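Long-range contacts in putative laminarinase (Phanerochaete chrysosporium, PDB 2W39), which probably hydrolyses the glucosidic bonds of beta-glucans such as laminarin and lichenin, as an extracellular family 16 glycoside hydrolase of a white-rot fungus: residues 115-120 and 129-134; 97-102 and 256-261; 30-35 and 68-73. All coordinates share one frame; numbering follows the deposited sequence.

Contact 1: residues 115-120 and 129-134; sequences EVDIIE and AMTLHT. With LGC (D-glucono-1,5-lactone), chain D; BGC (beta-D-glucopyranose), chain B.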
loop_
_atom_site.group_PDB
_atom_site.type_symbol
_atom_site.label_atom_id
_atom_site.label_comp_id
_atom_site.label_asym_id
_atom_site.label_seq_id
_atom_site.Cartn_x
_atom_site.Cartn_y
_atom_site.Cartn_z
ATOM N N GLU A 115 -10.978 -2.353 -5.064
ATOM C CA GLU A 115 -9.616 -2.319 -4.536
ATOM C C GLU A 115 -9.182 -0.869 -4.576
ATOM O O GLU A 115 -9.387 -0.185 -5.587
ATOM C CB GLU A 115 -8.672 -3.162 -5.402
ATOM C CG GLU A 115 -7.200 -3.009 -5.050
ATOM C CD GLU A 115 -6.267 -3.803 -5.938
ATOM O OE1 GLU A 115 -6.726 -4.663 -6.719
ATOM O OE2 GLU A 115 -5.041 -3.597 -5.839
ATOM N N VAL A 116 -8.612 -0.368 -3.485
ATOM C CA VAL A 116 -7.952 0.937 -3.503
ATOM C C VAL A 116 -6.529 0.771 -3.011
ATOM O O VAL A 116 -6.285 0.328 -1.877
ATOM C CB VAL A 116 -8.709 2.043 -2.701
ATOM C CG1 VAL A 116 -9.066 1.572 -1.286
ATOM C CG2 VAL A 116 -7.864 3.324 -2.674
ATOM N N ASP A 117 -5.590 1.129 -3.877
ATOM C CA ASP A 117 -4.165 1.083 -3.549
ATOM C C ASP A 117 -3.764 2.452 -3.066
ATOM O O ASP A 117 -3.920 3.436 -3.785
ATOM C CB ASP A 117 -3.349 0.674 -4.774
ATOM C CG ASP A 117 -3.859 -0.616 -5.389
ATOM O OD1 ASP A 117 -4.053 -1.601 -4.632
ATOM O OD2 ASP A 117 -4.112 -0.646 -6.591
ATOM N N ILE A 118 -3.281 2.511 -1.823
ATOM C CA ILE A 118 -2.965 3.768 -1.154
ATOM C C ILE A 118 -1.473 4.092 -1.283
ATOM O O ILE A 118 -1.110 5.214 -1.647
ATOM C CB ILE A 118 -3.404 3.700 0.331
ATOM C CG1 ILE A 118 -4.911 3.410 0.415
ATOM C CG2 ILE A 118 -3.027 4.989 1.041
ATOM C CD1 ILE A 118 -5.404 3.023 1.820
ATOM N N ILE A 119 -0.629 3.106 -0.977
ATOM C CA ILE A 119 0.806 3.171 -1.205
ATOM C C ILE A 119 1.153 2.017 -2.114
ATOM O O ILE A 119 0.831 0.875 -1.816
ATOM C CB ILE A 119 1.611 3.037 0.099
ATOM C CG1 ILE A 119 1.097 4.020 1.169
ATOM C CG2 ILE A 119 3.103 3.232 -0.205
ATOM C CD1 ILE A 119 1.765 3.870 2.538
ATOM N N GLU A 120 1.818 2.293 -3.231
ATOM C CA GLU A 120 2.222 1.205 -4.126
ATOM C C GLU A 120 3.239 1.673 -5.139
ATOM O O GLU A 120 3.114 2.760 -5.709
ATOM C CB GLU A 120 1.014 0.666 -4.915
ATOM C CG GLU A 120 1.323 -0.684 -5.564
ATOM C CD GLU A 120 0.221 -1.238 -6.441
ATOM O OE1 GLU A 120 -0.749 -0.513 -6.753
ATOM O OE2 GLU A 120 0.349 -2.422 -6.831
ATOM N N ALA A 129 1.888 5.656 -6.539
ATOM C CA ALA A 129 0.663 5.531 -7.332
ATOM C C ALA A 129 -0.494 5.172 -6.401
ATOM O O ALA A 129 -0.353 4.284 -5.554
ATOM C CB ALA A 129 0.826 4.464 -8.409
ATOM N N MET A 130 -1.637 5.825 -6.611
ATOM C CA MET A 130 -2.879 5.576 -5.884
ATOM C C MET A 130 -3.906 5.212 -6.949
ATOM O O MET A 130 -4.080 5.951 -7.920
ATOM C CB MET A 130 -3.283 6.827 -5.115
ATOM C CG MET A 130 -2.243 7.148 -4.019
ATOM S SD MET A 130 -1.871 8.904 -3.792
ATOM C CE MET A 130 -1.077 9.270 -5.376
ATOM N N THR A 131 -4.562 4.060 -6.793
ATOM C CA THR A 131 -5.278 3.438 -7.909
ATOM C C THR A 131 -6.515 2.728 -7.405
ATOM O O THR A 131 -6.481 2.068 -6.358
ATOM C CB THR A 131 -4.354 2.406 -8.591
ATOM O OG1 THR A 131 -3.100 3.017 -8.910
ATOM C CG2 THR A 131 -4.957 1.860 -9.858
ATOM N N LEU A 132 -7.595 2.822 -8.183
ATOM C CA LEU A 132 -8.743 1.944 -7.941
ATOM C C LEU A 132 -8.801 0.854 -8.993
ATOM O O LEU A 132 -8.503 1.094 -10.175
ATOM C CB LEU A 132 -10.080 2.688 -7.984
ATOM C CG LEU A 132 -10.200 3.963 -7.161
ATOM C CD1 LEU A 132 -11.624 4.468 -7.207
ATOM C CD2 LEU A 132 -9.748 3.782 -5.721
ATOM N N HIS A 133 -9.213 -0.334 -8.568
ATOM C CA HIS A 133 -9.521 -1.440 -9.482
ATOM C C HIS A 133 -10.936 -1.884 -9.163
ATOM O O HIS A 133 -11.253 -2.152 -8.005
ATOM C CB HIS A 133 -8.583 -2.629 -9.246
ATOM C CG HIS A 133 -7.128 -2.310 -9.363
ATOM N ND1 HIS A 133 -6.322 -2.850 -10.338
ATOM C CD2 HIS A 133 -6.319 -1.541 -8.595
ATOM C CE1 HIS A 133 -5.083 -2.414 -10.179
ATOM N NE2 HIS A 133 -5.057 -1.613 -9.132
ATOM N N THR A 134 -11.780 -1.952 -10.194
ATOM C CA THR A 134 -13.192 -2.264 -10.019
ATOM C C THR A 134 -13.653 -3.190 -11.135
ATOM O O THR A 134 -12.906 -3.492 -12.078
ATOM C CB THR A 134 -14.068 -0.986 -10.055
ATOM O OG1 THR A 134 -14.026 -0.422 -11.373
ATOM C CG2 THR A 134 -13.610 0.054 -9.044
HETATM C C1 LGC D . -2.935 -4.222 -7.454
HETATM C C2 LGC D . -3.440 -5.589 -7.806
HETATM O O5 LGC D . -2.353 -3.898 -6.152
HETATM O O1 LGC D . -2.992 -3.330 -8.286
HETATM O O2 LGC D . -4.797 -5.516 -8.285
HETATM C C3 LGC D . -3.309 -6.543 -6.614
HETATM O O3 LGC D . -3.344 -7.906 -7.071
HETATM C C4 LGC D . -2.010 -6.263 -5.857
HETATM O O4 LGC D . -1.728 -7.292 -4.913
HETATM C C5 LGC D . -2.184 -4.920 -5.158
HETATM C C6 LGC D . -1.030 -4.500 -4.251
HETATM O O6 LGC D . 0.232 -4.497 -4.934
HETATM C C2 BGC B . -3.071 -5.338 -7.884
HETATM C C3 BGC B . -3.242 -6.349 -6.747
HETATM C C4 BGC B . -2.013 -6.285 -5.857
HETATM C C5 BGC B . -2.041 -4.928 -5.170
HETATM C C6 BGC B . -0.904 -4.785 -4.166
HETATM C C1 BGC B . -2.429 -3.994 -7.482
HETATM O O1 BGC B . -1.347 -3.698 -8.384
HETATM O O2 BGC B . -4.346 -5.091 -8.500
HETATM O O3 BGC B . -3.446 -7.677 -7.264
HETATM O O4 BGC B . -2.019 -7.333 -4.889
HETATM O O5 BGC B . -1.939 -3.864 -6.131
HETATM O O6 BGC B . 0.300 -4.422 -4.850
HETATM O O HOH W 1 -1.443 2.171 -6.979
HETATM O O HOH W 2 -2.325 -0.843 -8.981
#

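Contact 2: residues 97-102 and 256-261; sequences GTWPAA and DWAGQA. With BGC (beta-D-glucopyranose), chain B; LGC (D-glucono-1,5-lactone), chain D.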
loop_
_atom_site.group_PDB
_atom_site.type_symbol
_atom_site.label_atom_id
_atom_site.label_comp_id
_atom_site.label_asym_id
_atom_site.label_seq_id
_atom_site.Cartn_x
_atom_site.Cartn_y
_atom_site.Cartn_z
ATOM N N GLY A 97 13.579 -5.050 -7.292
ATOM C CA GLY A 97 12.677 -6.178 -7.204
ATOM C C GLY A 97 11.531 -5.987 -6.238
ATOM O O GLY A 97 10.569 -6.752 -6.265
ATOM N N THR A 98 11.605 -4.972 -5.382
ATOM C CA THR A 98 10.572 -4.811 -4.363
ATOM C C THR A 98 9.266 -4.264 -4.921
ATOM O O THR A 98 9.262 -3.410 -5.817
ATOM C CB THR A 98 11.021 -3.911 -3.188
ATOM O OG1 THR A 98 11.331 -2.593 -3.636
ATOM C CG2 THR A 98 12.211 -4.503 -2.429
ATOM N N TRP A 99 8.172 -4.759 -4.352
ATOM C CA TRP A 99 6.828 -4.335 -4.714
ATOM C C TRP A 99 5.995 -4.287 -3.430
ATOM O O TRP A 99 5.266 -5.228 -3.097
ATOM C CB TRP A 99 6.253 -5.269 -5.762
ATOM C CG TRP A 99 4.881 -4.916 -6.271
ATOM C CD1 TRP A 99 4.099 -3.822 -5.961
ATOM C CD2 TRP A 99 4.118 -5.701 -7.188
ATOM N NE1 TRP A 99 2.893 -3.897 -6.620
ATOM C CE2 TRP A 99 2.879 -5.038 -7.386
ATOM C CE3 TRP A 99 4.350 -6.911 -7.851
ATOM C CZ2 TRP A 99 1.875 -5.553 -8.221
ATOM C CZ3 TRP A 99 3.351 -7.414 -8.684
ATOM C CH2 TRP A 99 2.137 -6.740 -8.861
ATOM N N PRO A 100 6.156 -3.196 -2.669
ATOM C CA PRO A 100 5.387 -3.019 -1.445
ATOM C C PRO A 100 4.019 -2.404 -1.738
ATOM O O PRO A 100 3.861 -1.699 -2.740
ATOM C CB PRO A 100 6.231 -2.026 -0.655
ATOM C CG PRO A 100 6.860 -1.141 -1.723
ATOM C CD PRO A 100 7.077 -2.061 -2.905
ATOM N N ALA A 101 3.055 -2.642 -0.856
ATOM C CA ALA A 101 1.762 -1.994 -0.969
ATOM C C ALA A 101 1.059 -1.871 0.371
ATOM O O ALA A 101 1.181 -2.746 1.239
ATOM C CB ALA A 101 0.869 -2.744 -1.969
ATOM N N ALA A 102 0.304 -0.779 0.508
ATOM C CA ALA A 102 -0.694 -0.621 1.580
ATOM C C ALA A 102 -1.989 -0.292 0.840
ATOM O O ALA A 102 -2.041 0.644 0.030
ATOM C CB ALA A 102 -0.311 0.490 2.551
ATOM N N ASP A 256 3.985 -9.825 -11.388
ATOM C CA ASP A 256 3.341 -9.382 -12.614
ATOM C C ASP A 256 3.564 -7.907 -12.984
ATOM O O ASP A 256 3.335 -7.518 -14.131
ATOM C CB ASP A 256 1.858 -9.728 -12.558
ATOM C CG ASP A 256 1.614 -11.220 -12.405
ATOM O OD1 ASP A 256 2.457 -12.036 -12.863
ATOM O OD2 ASP A 256 0.572 -11.572 -11.818
ATOM N N TRP A 257 4.020 -7.101 -12.026
ATOM C CA TRP A 257 4.439 -5.733 -12.312
ATOM C C TRP A 257 5.957 -5.629 -12.187
ATOM O O TRP A 257 6.640 -5.452 -13.196
ATOM C CB TRP A 257 3.677 -4.731 -11.426
ATOM C CG TRP A 257 3.965 -3.269 -11.694
ATOM C CD1 TRP A 257 4.737 -2.747 -12.693
ATOM C CD2 TRP A 257 3.448 -2.153 -10.961
ATOM N NE1 TRP A 257 4.742 -1.366 -12.613
ATOM C CE2 TRP A 257 3.966 -0.980 -11.551
ATOM C CE3 TRP A 257 2.615 -2.034 -9.839
ATOM C CZ2 TRP A 257 3.670 0.295 -11.065
ATOM C CZ3 TRP A 257 2.324 -0.766 -9.357
ATOM C CH2 TRP A 257 2.857 0.382 -9.968
ATOM N N ALA A 258 6.491 -5.781 -10.975
ATOM C CA ALA A 258 7.913 -5.503 -10.708
ATOM C C ALA A 258 8.877 -6.392 -11.482
ATOM O O ALA A 258 10.004 -5.983 -11.772
ATOM C CB ALA A 258 8.211 -5.586 -9.212
ATOM N N GLY A 259 8.434 -7.609 -11.801
ATOM C CA GLY A 259 9.318 -8.597 -12.420
ATOM C C GLY A 259 9.431 -8.544 -13.928
ATOM O O GLY A 259 10.283 -9.230 -14.501
ATOM N N GLN A 260 8.586 -7.752 -14.582
ATOM C CA GLN A 260 8.686 -7.616 -16.042
ATOM C C GLN A 260 10.060 -7.066 -16.399
ATOM O O GLN A 260 10.496 -6.077 -15.836
ATOM C CB GLN A 260 7.631 -6.659 -16.563
ATOM C CG GLN A 260 6.227 -7.198 -16.493
ATOM C CD GLN A 260 5.237 -6.296 -17.185
ATOM O OE1 GLN A 260 5.402 -5.969 -18.363
ATOM N NE2 GLN A 260 4.194 -5.890 -16.469
ATOM N N ALA A 261 10.736 -7.696 -17.353
ATOM C CA ALA A 261 12.096 -7.289 -17.685
ATOM C C ALA A 261 12.207 -5.814 -18.070
ATOM O O ALA A 261 13.103 -5.117 -17.605
ATOM C CB ALA A 261 12.665 -8.172 -18.775
HETATM C C2 BGC B . -3.071 -5.338 -7.884
HETATM C C3 BGC B . -3.242 -6.349 -6.747
HETATM C C4 BGC B . -2.013 -6.285 -5.857
HETATM C C5 BGC B . -2.041 -4.928 -5.170
HETATM C C6 BGC B . -0.904 -4.785 -4.166
HETATM C C1 BGC B . -2.429 -3.994 -7.482
HETATM O O1 BGC B . -1.347 -3.698 -8.384
HETATM O O2 BGC B . -4.346 -5.091 -8.500
HETATM O O3 BGC B . -3.446 -7.677 -7.264
HETATM O O4 BGC B . -2.019 -7.333 -4.889
HETATM O O5 BGC B . -1.939 -3.864 -6.131
HETATM O O6 BGC B . 0.300 -4.422 -4.850
HETATM C C1 LGC D . -2.935 -4.222 -7.454
HETATM C C2 LGC D . -3.440 -5.589 -7.806
HETATM O O5 LGC D . -2.353 -3.898 -6.152
HETATM O O1 LGC D . -2.992 -3.330 -8.286
HETATM O O2 LGC D . -4.797 -5.516 -8.285
HETATM C C3 LGC D . -3.309 -6.543 -6.614
HETATM O O3 LGC D . -3.344 -7.906 -7.071
HETATM C C4 LGC D . -2.010 -6.263 -5.857
HETATM O O4 LGC D . -1.728 -7.292 -4.913
HETATM C C5 LGC D . -2.184 -4.920 -5.158
HETATM C C6 LGC D . -1.030 -4.500 -4.251
HETATM O O6 LGC D . 0.232 -4.497 -4.934
#

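Contact 3: residues 30-35 and 68-73; sequences RVNYVD and GRNSVR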
loop_
_atom_site.group_PDB
_atom_site.type_symbol
_atom_site.label_atom_id
_atom_site.label_comp_id
_atom_site.label_asym_id
_atom_site.label_seq_id
_atom_site.Cartn_x
_atom_site.Cartn_y
_atom_site.Cartn_z
ATOM N N ARG A 30 8.257 -13.549 -6.577
ATOM C CA ARG A 30 9.281 -14.459 -6.075
ATOM C C ARG A 30 9.316 -14.322 -4.550
ATOM O O ARG A 30 10.274 -13.805 -3.958
ATOM C CB ARG A 30 10.623 -14.142 -6.719
ATOM C CG ARG A 30 11.749 -15.084 -6.350
ATOM C CD ARG A 30 11.430 -16.547 -6.653
ATOM N NE ARG A 30 12.562 -17.380 -6.272
ATOM C CZ ARG A 30 12.483 -18.672 -5.971
ATOM N NH1 ARG A 30 11.322 -19.317 -6.017
ATOM N NH2 ARG A 30 13.595 -19.313 -5.636
ATOM N N VAL A 31 8.222 -14.759 -3.926
ATOM C CA VAL A 31 7.962 -14.495 -2.515
ATOM C C VAL A 31 7.414 -15.741 -1.864
ATOM O O VAL A 31 6.696 -16.526 -2.486
ATOM C CB VAL A 31 6.957 -13.307 -2.349
ATOM C CG1 VAL A 31 5.528 -13.678 -2.793
ATOM C CG2 VAL A 31 6.944 -12.804 -0.904
ATOM N N ASN A 32 7.750 -15.918 -0.591
ATOM C CA ASN A 32 7.138 -16.933 0.251
ATOM C C ASN A 32 6.477 -16.212 1.417
ATOM O O ASN A 32 7.169 -15.772 2.349
ATOM C CB ASN A 32 8.177 -17.937 0.742
ATOM C CG ASN A 32 7.546 -19.074 1.504
ATOM O OD1 ASN A 32 6.651 -19.743 1.004
ATOM N ND2 ASN A 32 7.996 -19.289 2.725
ATOM N N TYR A 33 5.162 -16.047 1.343
ATOM C CA TYR A 33 4.426 -15.359 2.391
ATOM C C TYR A 33 4.216 -16.311 3.562
ATOM O O TYR A 33 3.561 -17.341 3.428
ATOM C CB TYR A 33 3.086 -14.908 1.845
ATOM C CG TYR A 33 3.093 -13.619 1.057
ATOM C CD1 TYR A 33 3.816 -12.499 1.486
ATOM C CD2 TYR A 33 2.293 -13.486 -0.089
ATOM C CE1 TYR A 33 3.761 -11.289 0.774
ATOM C CE2 TYR A 33 2.233 -12.282 -0.789
ATOM C CZ TYR A 33 2.942 -11.183 -0.334
ATOM O OH TYR A 33 2.880 -9.962 -0.969
ATOM N N VAL A 34 4.779 -15.948 4.708
ATOM C CA VAL A 34 4.740 -16.801 5.891
ATOM C C VAL A 34 3.619 -16.408 6.830
ATOM O O VAL A 34 3.128 -15.281 6.802
ATOM C CB VAL A 34 6.101 -16.816 6.616
ATOM C CG1 VAL A 34 7.189 -17.353 5.677
ATOM C CG2 VAL A 34 6.466 -15.440 7.159
ATOM N N ASP A 35 3.185 -17.355 7.653
ATOM C CA ASP A 35 2.165 -17.073 8.642
ATOM C C ASP A 35 2.724 -16.283 9.827
ATOM O O ASP A 35 3.915 -15.994 9.899
ATOM C CB ASP A 35 1.398 -18.353 9.066
ATOM C CG ASP A 35 2.117 -19.201 10.082
ATOM O OD1 ASP A 35 1.454 -20.139 10.578
ATOM O OD2 ASP A 35 3.305 -18.992 10.370
ATOM N N GLY A 68 10.163 -18.738 -2.838
ATOM C CA GLY A 68 10.648 -17.369 -2.939
ATOM C C GLY A 68 11.147 -16.790 -1.637
ATOM O O GLY A 68 11.215 -17.472 -0.613
ATOM N N ARG A 69 11.496 -15.512 -1.677
ATOM C CA ARG A 69 12.078 -14.858 -0.510
ATOM C C ARG A 69 11.006 -14.677 0.553
ATOM O O ARG A 69 9.909 -14.191 0.265
ATOM C CB ARG A 69 12.703 -13.514 -0.905
ATOM C CG ARG A 69 13.482 -12.832 0.215
ATOM C CD ARG A 69 14.522 -11.838 -0.289
ATOM N NE ARG A 69 15.643 -12.527 -0.948
ATOM C CZ ARG A 69 16.580 -13.243 -0.327
ATOM N NH1 ARG A 69 16.603 -13.361 1.000
ATOM N NH2 ARG A 69 17.501 -13.856 -1.059
ATOM N N ASN A 70 11.306 -15.056 1.790
ATOM C CA ASN A 70 10.306 -14.931 2.841
ATOM C C ASN A 70 9.925 -13.473 3.063
ATOM O O ASN A 70 10.786 -12.573 3.100
ATOM C CB ASN A 70 10.798 -15.499 4.172
ATOM C CG ASN A 70 10.901 -17.008 4.180
ATOM O OD1 ASN A 70 10.336 -17.705 3.344
ATOM N ND2 ASN A 70 11.619 -17.529 5.181
ATOM N N SER A 71 8.618 -13.242 3.194
ATOM C CA SER A 71 8.073 -11.915 3.420
ATOM C C SER A 71 6.700 -12.079 4.059
ATOM O O SER A 71 6.282 -13.207 4.370
ATOM C CB SER A 71 7.996 -11.164 2.091
ATOM O OG SER A 71 7.733 -9.787 2.326
ATOM N N VAL A 72 6.004 -10.960 4.231
ATOM C CA VAL A 72 4.721 -10.976 4.912
ATOM C C VAL A 72 3.678 -10.148 4.173
ATOM O O VAL A 72 3.996 -9.150 3.502
ATOM C CB VAL A 72 4.837 -10.521 6.389
ATOM C CG1 VAL A 72 5.757 -11.457 7.193
ATOM C CG2 VAL A 72 5.296 -9.076 6.505
ATOM N N ARG A 73 2.424 -10.557 4.358
ATOM C CA ARG A 73 1.232 -9.883 3.851
ATOM C C ARG A 73 0.226 -9.942 4.996
ATOM O O ARG A 73 -0.285 -11.015 5.320
ATOM C CB ARG A 73 0.721 -10.612 2.608
ATOM C CG ARG A 73 -0.639 -10.119 2.108
ATOM C CD ARG A 73 -0.905 -10.612 0.722
ATOM N NE ARG A 73 -2.311 -10.474 0.339
ATOM C CZ ARG A 73 -2.747 -10.346 -0.915
ATOM N NH1 ARG A 73 -1.899 -10.176 -1.920
ATOM N NH2 ARG A 73 -4.049 -10.316 -1.157
HETATM O O HOH W 3 7.365 -19.043 -3.364
HETATM O O HOH W 4 0.890 -9.844 -2.747
HETATM O O HOH W 5 2.209 -13.285 5.130
#

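Contact 1: residues 115-120 and 129-134
Val116 and Leu132 form a non-hydrogen-bonded pair in an antiparallel beta hairpin whose strands, 115-117 and 129-133, run at 175° to each other with their axes 4.7 Å apart. Beside it, Asp117 and Thr131 are a hydrogen-bonded pair: Asp117 N donates to Thr131 O at 2.8 Å, almost straight, and Thr131 N answers to Asp117 O. The sequence EVDIIE fits the E-x-D-x-x-E signature of glycoside hydrolase family 16, in whose members the first and last glutamates serve as nucleophile and acid/base. A classic beta bulge, with Ile118 and Ile119 both facing Ala102, lets Glu120 turn to the same bound sugar as Glu115 and Asp117.

Glu115, Asp117, Thr131 and His133 share the face toward the ligand. Glu115 is extended, with CG anti to the backbone N (chi1 171°), which carries its carboxylate alongside the His133 ring, stacked on it with planes 11° apart and Glu115 CD 3.5 Å from His133 CD2. Asp117 meets the same imidazole steeply from its edge; His133 NE2 gives Asp117 OD2 a weak, bent bond of 2.9 Å and, in the ring plane, meets a water that also holds Glu120 OE1. Trp110 NE1 also holds Glu115 OE1, and Asn162 OD1 holds His133 ND1, fixing the ring's rotation. The lactone and beta-glucose overlap in one site: Glu115 OE1 lies 2.6 Å from LGC O2, while Glu120 OE2, bonded also to Trp99 NE1, lies 2.6 Å from BGC O1.

On the opposite face Val116 CG2 packs against Leu132 CD2 at 3.6 Å, and both side chains rest on Ile196 of strand 195-202. Near the start of strand 129-133, water 1 joins three groups: it donates to Glu120 OE1 at 2.8 Å, donates weakly to Ala129 O, and is hydrogen-bonded to Thr131 OG1.

Contact 2: residues 97-102 and 256-261
Asp256 approaches Trp99 through its backbone: Asp256 N lies near the plane of the indole, 3.7 Å from Trp99 CZ3 at the outer edge of the six-membered ring. The Asp256 carboxylate turns to another partner; in the conformer described, Asp256 OD2 is hydrogen-bonded to His28 ND1.

Trp257 makes the aromatic part of the contact. Its CB sits over the face of Trp99, 3.8 Å from the centroid of the six-membered ring and 17° off the normal, a CH-pi contact. Because CG of Trp257 is anti to its backbone N (chi1 -176°), the indole continues past that face and presents an edge to it. The result is an offset edge-to-face pair, with the Trp257 six-membered ring centroid 5.4 Å from that of the Trp99 five-membered ring and the planes 80° apart. Trp257 CE3 is the ring atom that comes close, 3.7 Å from Trp99 NE1. Trp99 NE1, held by Glu120, also lies 3.2 Å from BGC O6, while BGC O1 lies in the indole plane at its edge. Trp99 is thus a wall of the sugar pocket in the concave sheet of the family 16 beta-jelly-roll sandwich, and helix 255-258, entered from the neighbouring strand 246-253, backs this wall with Trp257.

Ala258 fills the corner nearest the start of strand 98-105. Its methyl carbon CB is 4.0 Å from Trp99 CB and equally far from Gly97 O. Asn123 ties the two backbones together here, its ND2 bonded to Ala258 O and its OD1 to Gly97 N.

Gln260, the N-cap residue of helix 261-266, folds its side chain back along its own segment, and Gln260 NE2 donates to Asp256 O at 3.0 Å.

Contact 3: residues 30-35 and 68-73
Asn32 pairs with Asn70 between two parallel strands, 31-33 and 69-71, whose axes diverge by 37°. The backbone bonds step from one strand to the other as parallel pairing requires. Asn32 N donates to Arg69 O at 2.9 Å and Asn32 O accepts from Ser71 N at 3.0 Å, so Asn32 grips the residues flanking Asn70. Arg30 O and Arg69 N extend the pairing at one end, Val34 N and Ser71 O at the other.

A hydrogen bond between the two side-chain amides repeats the pairing on the Asn32 and Asn70 face. Asn32 ND2 donates to Asn70 OD1 at 2.9 Å, the acceptor lying in the Asn32 amide plane but the donor tilted 34° from that of Asn70. In the mixed sheet of the family 16 sandwich this is the parallel step; strand 69-76 then runs antiparallel to strand 246-253, where Leu251 O accepts from Ser71 OG.

Apolar contacts centre on Tyr33. Arg73 CB sits over one face of its ring, 3.7 Å from the centroid in a CH-pi contact, and Val31 CG2 lies above the opposite face. Val31 CG2 also meets Ser71 CB at 3.6 Å. An alanine at Tyr33 would probably open a gap between Arg73 CB and Val31 CG2 and leave the water between the ring and the guanidinium without its hydroxyl partner. At the far end, Val34 CG2 meets Val72 CG1, with Ala39 of helix 36-41 against both valines.

Gly68 CA lies over one face of the Arg30 guanidinium, toward its rim; a side chain here would collide with Val31 N.

Waters join further polar groups. Water 4 lies 2.7 Å from Tyr33 OH and accepts from Arg73 NH1 at 2.9 Å, while the salt bridges of Arg73 go to Glu21 and Glu107. Water 3 donates to Val31 O and accepts from Gly68 N.

Overall arrangement
All three contacts reach one mixed sheet, in which strands 31-33, 69-76, 246-253, 98-105, 115-120 and 129-133 lie side by side in that order. Contact 3 is at one end of this series and contact 1 at the other, their centres about 21 Å apart; contact 2 is about 14 Å from each, centre to centre. Contacts 1 and 2 touch directly: Ile118 N lies 2.9 Å from Ala102 O, and Glu120 OE2 is 3.6 Å from Trp257 CZ3. Both line the site shared by lactone and glucose. Contact 3, whose nearest atoms are about 6 Å from contact 2, reaches the bound sugars through Arg73, hydrogen-bonded to another glucose.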